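Local coordinates for protein aminoglycoside 3'-phosphotransferase AphA1-IAB (Acinetobacter baumannii, PDB 4FEV) that phosphorylates kanamycin and related aminoglycosides at the 3'-hydroxyl with ATP, which gives the bacterium resistance to these antibiotics, at residues P81-K86 with T100-K105; T106-L111 with F200-L205; A39-L44 with F54-K59. All coordinates share one frame; numbering follows the deposited sequence. Where two conformers were deposited one is given.

Interaction 1: residues P81-K86 with T100-K105; sequences PLPTIK and TAIPGK. With PP1 (1-ter-butyl-3-p-tolyl-1H-pyrazolo[3,4-D]pyrimidin-4-ylamine), chain H.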
loop_
_atom_site.group_PDB
_atom_site.type_symbol
_atom_site.label_atom_id
_atom_site.label_comp_id
_atom_site.label_asym_id
_atom_site.label_seq_id
_atom_site.Cartn_x
_atom_site.Cartn_y
_atom_site.Cartn_z
ATOM N N PRO A 81 9.205 4.300 -9.047
ATOM C CA PRO A 81 9.175 5.676 -8.535
ATOM C C PRO A 81 8.445 5.778 -7.184
ATOM O O PRO A 81 7.222 5.576 -7.116
ATOM C CB PRO A 81 8.410 6.440 -9.629
ATOM C CG PRO A 81 7.527 5.404 -10.266
ATOM C CD PRO A 81 8.328 4.123 -10.224
ATOM N N LEU A 82 9.198 6.109 -6.137
ATOM C CA LEU A 82 8.704 6.077 -4.761
ATOM C C LEU A 82 9.115 7.327 -4.009
ATOM O O LEU A 82 10.054 7.999 -4.408
ATOM C CB LEU A 82 9.299 4.874 -4.009
ATOM C CG LEU A 82 8.866 3.465 -4.389
ATOM C CD1 LEU A 82 9.301 2.473 -3.322
ATOM C CD2 LEU A 82 7.385 3.443 -4.542
ATOM N N PRO A 83 8.434 7.625 -2.890
ATOM C CA PRO A 83 8.939 8.679 -2.005
ATOM C C PRO A 83 10.345 8.354 -1.493
ATOM O O PRO A 83 10.658 7.184 -1.261
ATOM C CB PRO A 83 7.942 8.662 -0.842
ATOM C CG PRO A 83 6.663 8.169 -1.466
ATOM C CD PRO A 83 7.131 7.101 -2.443
ATOM N N THR A 84 11.170 9.380 -1.308
ATOM C CA THR A 84 12.541 9.184 -0.833
ATOM C C THR A 84 12.617 9.319 0.691
ATOM O O THR A 84 12.047 10.250 1.260
ATOM C CB THR A 84 13.474 10.218 -1.486
ATOM O OG1 THR A 84 13.395 10.086 -2.911
ATOM C CG2 THR A 84 14.915 10.023 -1.032
ATOM N N ILE A 85 13.304 8.385 1.343
ATOM C CA ILE A 85 13.511 8.445 2.795
ATOM C C ILE A 85 14.494 9.555 3.140
ATOM O O ILE A 85 15.645 9.535 2.699
ATOM C CB ILE A 85 14.031 7.086 3.357
ATOM C CG1 ILE A 85 13.035 5.953 3.057
ATOM C CG2 ILE A 85 14.311 7.183 4.849
ATOM C CD1 ILE A 85 13.627 4.562 3.203
ATOM N N LYS A 86 14.041 10.545 3.906
ATOM C CA LYS A 86 14.942 11.588 4.382
ATOM C C LYS A 86 15.549 11.181 5.715
ATOM O O LYS A 86 16.726 11.427 5.976
ATOM C CB LYS A 86 14.224 12.929 4.542
ATOM C CG LYS A 86 14.133 13.745 3.268
ATOM C CD LYS A 86 13.865 15.208 3.596
ATOM C CE LYS A 86 14.941 16.121 3.014
ATOM N NZ LYS A 86 14.982 16.041 1.523
ATOM N N THR A 100 9.993 12.437 1.293
ATOM C CA THR A 100 9.620 13.501 0.360
ATOM C C THR A 100 8.249 13.206 -0.237
ATOM O O THR A 100 7.918 12.062 -0.513
ATOM C CB THR A 100 10.620 13.632 -0.801
ATOM O OG1 THR A 100 10.652 12.404 -1.539
ATOM C CG2 THR A 100 12.029 13.974 -0.283
ATOM N N ALA A 101 7.443 14.242 -0.424
ATOM C CA ALA A 101 6.131 14.042 -1.013
ATOM C C ALA A 101 6.278 13.807 -2.508
ATOM O O ALA A 101 7.153 14.375 -3.157
ATOM C CB ALA A 101 5.228 15.246 -0.741
ATOM N N ILE A 102 5.446 12.934 -3.049
ATOM C CA ILE A 102 5.284 12.874 -4.486
ATOM C C ILE A 102 4.189 13.874 -4.837
ATOM O O ILE A 102 3.042 13.721 -4.403
ATOM C CB ILE A 102 4.874 11.466 -4.937
ATOM C CG1 ILE A 102 5.972 10.457 -4.593
ATOM C CG2 ILE A 102 4.591 11.448 -6.425
ATOM C CD1 ILE A 102 5.582 9.061 -4.936
ATOM N N PRO A 103 4.534 14.914 -5.610
ATOM C CA PRO A 103 3.540 15.941 -5.955
ATOM C C PRO A 103 2.393 15.378 -6.783
ATOM O O PRO A 103 2.586 14.459 -7.583
ATOM C CB PRO A 103 4.341 16.934 -6.796
ATOM C CG PRO A 103 5.479 16.137 -7.346
ATOM C CD PRO A 103 5.823 15.139 -6.287
ATOM N N GLY A 104 1.198 15.924 -6.580
ATOM C CA GLY A 104 0.052 15.554 -7.383
ATOM C C GLY A 104 -1.156 15.112 -6.583
ATOM O O GLY A 104 -1.269 15.402 -5.392
ATOM N N LYS A 105 -2.052 14.392 -7.252
ATOM C CA LYS A 105 -3.310 13.953 -6.668
ATOM C C LYS A 105 -3.401 12.447 -6.821
ATOM O O LYS A 105 -2.769 11.867 -7.710
ATOM C CB LYS A 105 -4.498 14.608 -7.388
ATOM C CG LYS A 105 -4.585 16.133 -7.259
ATOM C CD LYS A 105 -5.450 16.709 -8.358
ATOM C CE LYS A 105 -5.523 18.223 -8.262
ATOM N NZ LYS A 105 -6.069 18.836 -9.504
HETATM N N1 PP1 H . 1.450 9.890 1.766
HETATM C C2 PP1 H . 4.291 10.641 -0.310
HETATM N N3 PP1 H . 3.638 10.073 0.685
HETATM C C4 PP1 H . 2.325 10.315 0.858
HETATM C C5 PP1 H . 1.637 11.153 -0.008
HETATM C C6 PP1 H . 2.374 11.730 -1.053
HETATM N N7 PP1 H . 3.671 11.447 -1.154
HETATM N N8 PP1 H . 0.317 10.354 1.577
HETATM C C9 PP1 H . 0.320 11.126 0.482
HETATM N N10 PP1 H . 1.881 12.555 -1.978
HETATM C C11 PP1 H . -0.798 11.841 0.031
HETATM C C12 PP1 H . -0.834 12.563 -1.156
HETATM C C13 PP1 H . -1.973 13.249 -1.559
HETATM C C14 PP1 H . -3.108 13.213 -0.767
HETATM C C15 PP1 H . -3.098 12.489 0.421
HETATM C C16 PP1 H . -1.953 11.797 0.808
HETATM C C24 PP1 H . -4.363 13.967 -1.208
HETATM C C28 PP1 H . 1.775 8.950 2.878
HETATM C C29 PP1 H . 0.478 8.691 3.645
HETATM C C33 PP1 H . 2.297 7.633 2.275
HETATM C C37 PP1 H . 2.833 9.583 3.791
#
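At the hinge of this kinase-like fold, where the chain leaves the five-stranded sheet and passes the nucleotide pocket, T84 and T100 grip each other through two hydrogen bonds. T84 N donates to T100 OG1 (3.1 Å, N-H...O angle 163°), and T100 N donates back to T84 O (3.0 Å), lying in the plane of that carbonyl. The backbone N-H and C=O of T84 are thus both used by one residue, once through its side chain and once through its main chain. The torsion of T100 explains the first bond: chi1 of 61° sets OG1 between its own N and carbonyl carbon, facing T84, and leaves CG2 anti to the carbonyl carbon, toward CG and NZ of K86.

Where the first segment runs back to P83 and the second runs on to I102, the contact becomes apolar. I102 CD1 comes against the ring of P83, 3.5 Å from CD, with the two side chains meeting at a slant; P83 CB meanwhile sits 3.4 Å from T100 O. That carbonyl oxygen is buried here without a polar partner in the model. I213 and I216 border I102 beyond the two segments.

P83 lines the pocket of the inhibitor PP1, its CG 3.6 Å from PP1 C2, while the backbone of I102 reads the edge of the pyrazolopyrimidine: I102 N donates to PP1 N7 (3.0 Å, 167°) and PP1 N10 donates to I102 O (2.9 Å). A donor and an acceptor from one hinge residue, paired with a ring nitrogen and an exocyclic amine, form the two-point hinge recognition typical of adenine-mimicking inhibitors in protein kinases and in the related aminoglycoside phosphotransferases.

Interaction 2: residues T106-L111 with F200-L205; sequences TAFQVL and FSLDNL. With PP1 (1-ter-butyl-3-p-tolyl-1H-pyrazolo[3,4-D]pyrimidin-4-ylamine), chain H.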
loop_
_atom_site.group_PDB
_atom_site.type_symbol
_atom_site.label_atom_id
_atom_site.label_comp_id
_atom_site.label_asym_id
_atom_site.label_seq_id
_atom_site.Cartn_x
_atom_site.Cartn_y
_atom_site.Cartn_z
ATOM N N THR A 106 -4.170 11.804 -5.950
ATOM C CA THR A 106 -4.361 10.361 -6.050
ATOM C C THR A 106 -5.180 10.011 -7.285
ATOM O O THR A 106 -5.882 10.868 -7.843
ATOM C CB THR A 106 -5.098 9.804 -4.824
ATOM O OG1 THR A 106 -6.444 10.316 -4.800
ATOM C CG2 THR A 106 -4.368 10.179 -3.545
ATOM N N ALA A 107 -5.088 8.751 -7.704
ATOM C CA ALA A 107 -5.905 8.235 -8.788
ATOM C C ALA A 107 -7.384 8.502 -8.490
ATOM O O ALA A 107 -8.143 8.894 -9.380
ATOM C CB ALA A 107 -5.655 6.736 -8.977
ATOM N N PHE A 108 -7.775 8.288 -7.238
ATOM C CA PHE A 108 -9.158 8.498 -6.809
ATOM C C PHE A 108 -9.563 9.949 -7.041
ATOM O O PHE A 108 -10.624 10.231 -7.614
ATOM C CB PHE A 108 -9.332 8.139 -5.328
ATOM C CG PHE A 108 -10.764 8.257 -4.841
ATOM C CD1 PHE A 108 -11.659 7.211 -5.023
ATOM C CD2 PHE A 108 -11.214 9.419 -4.232
ATOM C CE1 PHE A 108 -12.987 7.324 -4.583
ATOM C CE2 PHE A 108 -12.530 9.538 -3.794
ATOM C CZ PHE A 108 -13.412 8.490 -3.971
ATOM N N GLN A 109 -8.707 10.871 -6.610
ATOM C CA GLN A 109 -8.978 12.292 -6.795
ATOM C C GLN A 109 -9.131 12.690 -8.255
ATOM O O GLN A 109 -10.027 13.470 -8.604
ATOM C CB GLN A 109 -7.877 13.122 -6.163
ATOM C CG GLN A 109 -7.934 13.160 -4.659
ATOM C CD GLN A 109 -6.865 14.064 -4.105
ATOM O OE1 GLN A 109 -5.677 13.817 -4.301
ATOM N NE2 GLN A 109 -7.276 15.141 -3.450
ATOM N N VAL A 110 -8.261 12.166 -9.111
ATOM C CA VAL A 110 -8.284 12.575 -10.513
ATOM C C VAL A 110 -9.476 11.967 -11.238
ATOM O O VAL A 110 -10.032 12.585 -12.147
ATOM C CB VAL A 110 -6.942 12.289 -11.253
ATOM C CG1 VAL A 110 -5.796 13.072 -10.591
ATOM C CG2 VAL A 110 -6.627 10.810 -11.260
ATOM N N LEU A 111 -9.865 10.759 -10.834
ATOM C CA LEU A 111 -11.056 10.116 -11.380
ATOM C C LEU A 111 -12.308 10.937 -11.079
ATOM O O LEU A 111 -13.163 11.113 -11.950
ATOM C CB LEU A 111 -11.207 8.696 -10.831
ATOM C CG LEU A 111 -10.659 7.557 -11.695
ATOM C CD1 LEU A 111 -10.444 6.297 -10.874
ATOM C CD2 LEU A 111 -11.625 7.280 -12.835
ATOM N N PHE A 200 -2.896 -1.914 -3.432
ATOM C CA PHE A 200 -2.886 -1.213 -4.716
ATOM C C PHE A 200 -4.269 -0.594 -4.959
ATOM O O PHE A 200 -5.016 -0.999 -5.860
ATOM C CB PHE A 200 -2.507 -2.175 -5.846
ATOM C CG PHE A 200 -1.943 -1.494 -7.064
ATOM C CD1 PHE A 200 -0.635 -1.038 -7.066
ATOM C CD2 PHE A 200 -2.720 -1.315 -8.201
ATOM C CE1 PHE A 200 -0.101 -0.415 -8.189
ATOM C CE2 PHE A 200 -2.193 -0.695 -9.333
ATOM C CZ PHE A 200 -0.889 -0.236 -9.319
ATOM N N SER A 201 -4.612 0.377 -4.122
ATOM C CA SER A 201 -5.913 1.046 -4.208
ATOM C C SER A 201 -5.781 2.357 -4.971
ATOM O O SER A 201 -4.667 2.828 -5.234
ATOM C CB SER A 201 -6.418 1.355 -2.801
ATOM O OG SER A 201 -5.607 2.359 -2.219
ATOM N N LEU A 202 -6.919 2.976 -5.299
ATOM C CA LEU A 202 -6.897 4.261 -5.997
ATOM C C LEU A 202 -6.308 5.381 -5.134
ATOM O O LEU A 202 -5.932 6.435 -5.650
ATOM C CB LEU A 202 -8.314 4.650 -6.454
ATOM C CG LEU A 202 -8.993 3.763 -7.508
ATOM C CD1 LEU A 202 -10.451 4.216 -7.752
ATOM C CD2 LEU A 202 -8.192 3.777 -8.812
ATOM N N ASP A 203 -6.250 5.171 -3.818
ATOM C CA ASP A 203 -5.670 6.169 -2.912
ATOM C C ASP A 203 -4.137 6.196 -2.924
ATOM O O ASP A 203 -3.522 7.163 -2.465
ATOM C CB ASP A 203 -6.114 5.921 -1.465
ATOM C CG ASP A 203 -7.609 6.123 -1.257
ATOM O OD1 ASP A 203 -8.199 7.001 -1.932
ATOM O OD2 ASP A 203 -8.190 5.406 -0.413
ATOM N N ASN A 204 -3.521 5.126 -3.411
ATOM C CA ASN A 204 -2.070 4.934 -3.251
ATOM C C ASN A 204 -1.247 5.114 -4.531
ATOM O O ASN A 204 -0.047 4.811 -4.571
ATOM C CB ASN A 204 -1.792 3.565 -2.626
ATOM C CG ASN A 204 -2.219 3.505 -1.166
ATOM O OD1 ASN A 204 -2.317 4.539 -0.517
ATOM N ND2 ASN A 204 -2.469 2.298 -0.645
ATOM N N LEU A 205 -1.903 5.610 -5.572
ATOM C CA LEU A 205 -1.256 5.892 -6.842
ATOM C C LEU A 205 -1.393 7.370 -7.136
ATOM O O LEU A 205 -2.481 7.915 -7.035
ATOM C CB LEU A 205 -1.896 5.038 -7.930
ATOM C CG LEU A 205 -1.468 3.587 -7.657
ATOM C CD1 LEU A 205 -2.549 2.560 -7.912
ATOM C CD2 LEU A 205 -0.200 3.284 -8.441
HETATM N N1 PP1 H . 1.450 9.890 1.766
HETATM C C2 PP1 H . 4.291 10.641 -0.310
HETATM N N3 PP1 H . 3.638 10.073 0.685
HETATM C C4 PP1 H . 2.325 10.315 0.858
HETATM C C5 PP1 H . 1.637 11.153 -0.008
HETATM C C6 PP1 H . 2.374 11.730 -1.053
HETATM N N7 PP1 H . 3.671 11.447 -1.154
HETATM N N8 PP1 H . 0.317 10.354 1.577
HETATM C C9 PP1 H . 0.320 11.126 0.482
HETATM N N10 PP1 H . 1.881 12.555 -1.978
HETATM C C11 PP1 H . -0.798 11.841 0.031
HETATM C C12 PP1 H . -0.834 12.563 -1.156
HETATM C C13 PP1 H . -1.973 13.249 -1.559
HETATM C C14 PP1 H . -3.108 13.213 -0.767
HETATM C C15 PP1 H . -3.098 12.489 0.421
HETATM C C16 PP1 H . -1.953 11.797 0.808
HETATM C C24 PP1 H . -4.363 13.967 -1.208
HETATM C C28 PP1 H . 1.775 8.950 2.878
HETATM C C29 PP1 H . 0.478 8.691 3.645
HETATM C C33 PP1 H . 2.297 7.633 2.275
HETATM C C37 PP1 H . 2.833 9.583 3.791
HETATM O O HOH W 1 -7.716 9.557 -2.427
#
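A107 N and F108 N, at the start of helix 107-113, donate across the contact to two carbonyls of segment 200-205. The shorter bond runs from A107 N to L205 O (2.8 Å), the donor tilted modestly from the carbonyl plane. F108 N reaches L202 O at 3.1 Å from well above the plane of that carbonyl, 46° out of it. One N-H is thus taken by the first residue of strand 205-208 and the other by the turn before it.

T106 supplies the N-cap. Its OG1 accepts from Q109 N at 3.0 Å, and Q109 OE1 returns the bond by accepting from T106 N on an in-plane lone pair, which completes a capping box. A water joins the same OG1 to D203 OD1, donating to the carboxylate at 2.6 Å. The carboxylate lies alongside F108, their planes 64° apart.

Around these bonds L202 provides the apolar surface, coming off a type I turn from S201 to N204. Its CB meets F108 CB, CD2 touches A107 CB at 3.9 Å, and CD1 reaches L111 CD1 at 3.8 Å, the two leucines crossing near a right angle. F108 swings its ring away from the loop because CG is anti to its backbone N (chi1 -177°).

Segment 200-205 belongs to the kinase-like catalytic loop, directly after D199, probably the proton acceptor, whose O takes a bond from N204 ND2. The contact ties this loop to helix 107-113: L111 packs on I121 of helix 118-133, A107 and V110 on F207 of strand 205-208, and L202 on L125 of helix 118-133 and L233 of helix 227-237.

Interaction 3: residues A39-L44 with F54-K59; sequences ATIYRL and FLKHGK. With PP1 (1-ter-butyl-3-p-tolyl-1H-pyrazolo[3,4-D]pyrimidin-4-ylamine), chain H.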
loop_
_atom_site.group_PDB
_atom_site.type_symbol
_atom_site.label_atom_id
_atom_site.label_comp_id
_atom_site.label_asym_id
_atom_site.label_seq_id
_atom_site.Cartn_x
_atom_site.Cartn_y
_atom_site.Cartn_z
ATOM N N ALA A 39 -0.643 4.784 11.413
ATOM C CA ALA A 39 0.278 5.811 11.851
ATOM C C ALA A 39 -0.327 7.206 11.724
ATOM O O ALA A 39 -1.107 7.478 10.808
ATOM C CB ALA A 39 1.569 5.716 11.052
ATOM N N THR A 40 0.027 8.083 12.656
ATOM C CA THR A 40 -0.295 9.491 12.515
ATOM C C THR A 40 0.508 10.052 11.342
ATOM O O THR A 40 1.712 9.824 11.236
ATOM C CB THR A 40 0.033 10.270 13.797
ATOM O OG1 THR A 40 -0.679 9.694 14.902
ATOM C CG2 THR A 40 -0.356 11.734 13.646
ATOM N N ILE A 41 -0.166 10.768 10.449
ATOM C CA ILE A 41 0.490 11.324 9.272
ATOM C C ILE A 41 0.493 12.854 9.292
ATOM O O ILE A 41 -0.564 13.483 9.391
ATOM C CB ILE A 41 -0.194 10.838 7.994
ATOM C CG1 ILE A 41 -0.107 9.307 7.913
ATOM C CG2 ILE A 41 0.436 11.518 6.766
ATOM C CD1 ILE A 41 -1.072 8.693 6.930
ATOM N N TYR A 42 1.685 13.439 9.204
ATOM C CA TYR A 42 1.850 14.892 9.092
ATOM C C TYR A 42 2.313 15.297 7.702
ATOM O O TYR A 42 3.231 14.690 7.143
ATOM C CB TYR A 42 2.880 15.402 10.100
ATOM C CG TYR A 42 2.531 15.120 11.538
ATOM C CD1 TYR A 42 1.620 15.914 12.221
ATOM C CD2 TYR A 42 3.118 14.063 12.214
ATOM C CE1 TYR A 42 1.300 15.661 13.538
ATOM C CE2 TYR A 42 2.808 13.798 13.527
ATOM C CZ TYR A 42 1.898 14.600 14.187
ATOM O OH TYR A 42 1.589 14.334 15.499
ATOM N N ARG A 43 1.685 16.332 7.153
ATOM C CA ARG A 43 2.181 16.967 5.940
ATOM C C ARG A 43 2.973 18.211 6.328
ATOM O O ARG A 43 2.514 19.029 7.124
ATOM C CB ARG A 43 1.030 17.335 5.005
ATOM C CG ARG A 43 1.466 17.852 3.633
ATOM C CD ARG A 43 0.261 17.992 2.684
ATOM N NE ARG A 43 -0.606 19.108 3.058
ATOM C CZ ARG A 43 -0.479 20.341 2.576
ATOM N NH1 ARG A 43 -1.306 21.302 2.966
ATOM N NH2 ARG A 43 0.476 20.615 1.698
ATOM N N LEU A 44 4.172 18.333 5.773
ATOM C CA LEU A 44 5.059 19.454 6.050
ATOM C C LEU A 44 5.200 20.258 4.775
ATOM O O LEU A 44 5.592 19.727 3.743
ATOM C CB LEU A 44 6.428 18.963 6.511
ATOM C CG LEU A 44 6.516 18.358 7.913
ATOM C CD1 LEU A 44 5.986 16.937 7.958
ATOM C CD2 LEU A 44 7.952 18.409 8.406
ATOM N N PHE A 54 6.385 14.319 4.031
ATOM C CA PHE A 54 5.463 13.630 4.922
ATOM C C PHE A 54 6.185 12.970 6.092
ATOM O O PHE A 54 7.273 12.410 5.934
ATOM C CB PHE A 54 4.629 12.604 4.156
ATOM C CG PHE A 54 3.503 13.217 3.390
ATOM C CD1 PHE A 54 2.300 13.491 4.016
ATOM C CD2 PHE A 54 3.647 13.541 2.051
ATOM C CE1 PHE A 54 1.254 14.075 3.322
ATOM C CE2 PHE A 54 2.596 14.124 1.346
ATOM C CZ PHE A 54 1.405 14.389 1.985
ATOM N N LEU A 55 5.572 13.045 7.270
ATOM C CA LEU A 55 6.132 12.396 8.448
ATOM C C LEU A 55 5.146 11.410 9.075
ATOM O O LEU A 55 4.059 11.797 9.519
ATOM C CB LEU A 55 6.582 13.439 9.470
ATOM C CG LEU A 55 7.123 12.955 10.819
ATOM C CD1 LEU A 55 8.358 12.072 10.641
ATOM C CD2 LEU A 55 7.451 14.149 11.707
ATOM N N LYS A 56 5.530 10.136 9.103
ATOM C CA LYS A 56 4.732 9.101 9.745
ATOM C C LYS A 56 5.245 8.795 11.145
ATOM O O LYS A 56 6.448 8.621 11.356
ATOM C CB LYS A 56 4.763 7.811 8.938
ATOM C CG LYS A 56 3.788 7.737 7.809
ATOM C CD LYS A 56 3.576 6.274 7.435
ATOM C CE LYS A 56 2.650 6.138 6.252
ATOM N NZ LYS A 56 2.308 4.715 6.000
ATOM N N HIS A 57 4.325 8.711 12.100
ATOM C CA HIS A 57 4.675 8.361 13.465
ATOM C C HIS A 57 3.850 7.171 13.936
ATOM O O HIS A 57 2.619 7.255 14.051
ATOM C CB HIS A 57 4.455 9.550 14.397
ATOM C CG HIS A 57 4.658 9.224 15.844
ATOM N ND1 HIS A 57 3.901 9.789 16.848
ATOM C CD2 HIS A 57 5.531 8.392 16.457
ATOM C CE1 HIS A 57 4.297 9.314 18.016
ATOM N NE2 HIS A 57 5.284 8.462 17.805
ATOM N N GLY A 58 4.530 6.069 14.223
ATOM C CA GLY A 58 3.870 4.888 14.752
ATOM C C GLY A 58 4.283 4.609 16.184
ATOM O O GLY A 58 5.467 4.629 16.504
ATOM N N LYS A 59 3.301 4.353 17.046
ATOM C CA LYS A 59 3.554 3.985 18.436
ATOM C C LYS A 59 3.143 2.535 18.657
ATOM O O LYS A 59 2.151 2.080 18.091
ATOM C CB LYS A 59 2.727 4.887 19.373
ATOM C CG LYS A 59 3.039 4.735 20.865
ATOM C CD LYS A 59 4.084 5.731 21.329
ATOM C CE LYS A 59 4.732 5.317 22.649
ATOM N NZ LYS A 59 5.939 6.155 22.971
HETATM N N1 PP1 H . 1.450 9.890 1.766
HETATM C C2 PP1 H . 4.291 10.641 -0.310
HETATM N N3 PP1 H . 3.638 10.073 0.685
HETATM C C4 PP1 H . 2.325 10.315 0.858
HETATM C C5 PP1 H . 1.637 11.153 -0.008
HETATM C C6 PP1 H . 2.374 11.730 -1.053
HETATM N N7 PP1 H . 3.671 11.447 -1.154
HETATM N N8 PP1 H . 0.317 10.354 1.577
HETATM C C9 PP1 H . 0.320 11.126 0.482
HETATM N N10 PP1 H . 1.881 12.555 -1.978
HETATM C C11 PP1 H . -0.798 11.841 0.031
HETATM C C12 PP1 H . -0.834 12.563 -1.156
HETATM C C13 PP1 H . -1.973 13.249 -1.559
HETATM C C14 PP1 H . -3.108 13.213 -0.767
HETATM C C15 PP1 H . -3.098 12.489 0.421
HETATM C C16 PP1 H . -1.953 11.797 0.808
HETATM C C24 PP1 H . -4.363 13.967 -1.208
HETATM C C28 PP1 H . 1.775 8.950 2.878
HETATM C C29 PP1 H . 0.478 8.691 3.645
HETATM C C33 PP1 H . 2.297 7.633 2.275
HETATM C C37 PP1 H . 2.833 9.583 3.791
HETATM O O HOH W 2 2.151 11.915 17.051
#
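F54 lays one ring face over the bicycle of PP1, CE2 standing 3.4 Å from PP1 C6. The phenyl ring is held from the neighbouring strand by I41, whose CG2 lies 3.9 Å from F54 CD1, and by R43, whose aliphatic CB and CG meet F54 CE1. R43 runs past the ring with CG anti to its backbone N (chi1 -173°), and its guanidinium goes on to a salt bridge with E52. I41 also sends CD1 to the tert-butyl methyl C29 of the inhibitor, at 3.6 Å.

Beneath these side chains strands 40-45 and 53-59 form an antiparallel hairpin, the N-to-C axes of the segments 40-44 and 54-59 at 160°, in the five-stranded sheet of a kinase-like N-terminal lobe. Y42 and L55 make a hydrogen-bonded pair: Y42 N to L55 O and L55 N to Y42 O, both 2.9 Å and nearly straight, the former at 171°. T40 and H57 form the next such pair, H57 N donating to T40 O at 3.0 Å.

Y42, L55, T40 and H57 occupy the other face of the sheet from F54. There a water bridges Y42 OH and H57 ND1 (2.8 Å from the latter), lying in the plane of both rings. H57 NE2 is bonded to D94 and its ring stacks on W96. On the face of F54, K56 extends past A39 CB to salt bridges with E69 and D217.

From the N terminus, the chain first closes interaction 3, a short hairpin within the N-terminal sheet. Interaction 1 follows, joining 81-86 to 100-105 across strands 85-91 and 94-100; it shuts this second antiparallel excursion at its base, where the sheet passes into the hinge. Interaction 2 spans far more chain, bringing 106-111, just after the hinge, against the catalytic loop at 200-205. The three come in series; none nests in or crosses another. A101 CB packs on F54 CE2 (3.5 Å) between interactions 1 and 3, and K105 CB on V110 CG1 (3.8 Å) between 1 and 2. Interactions 2 and 3 do not touch, yet all three border PP1.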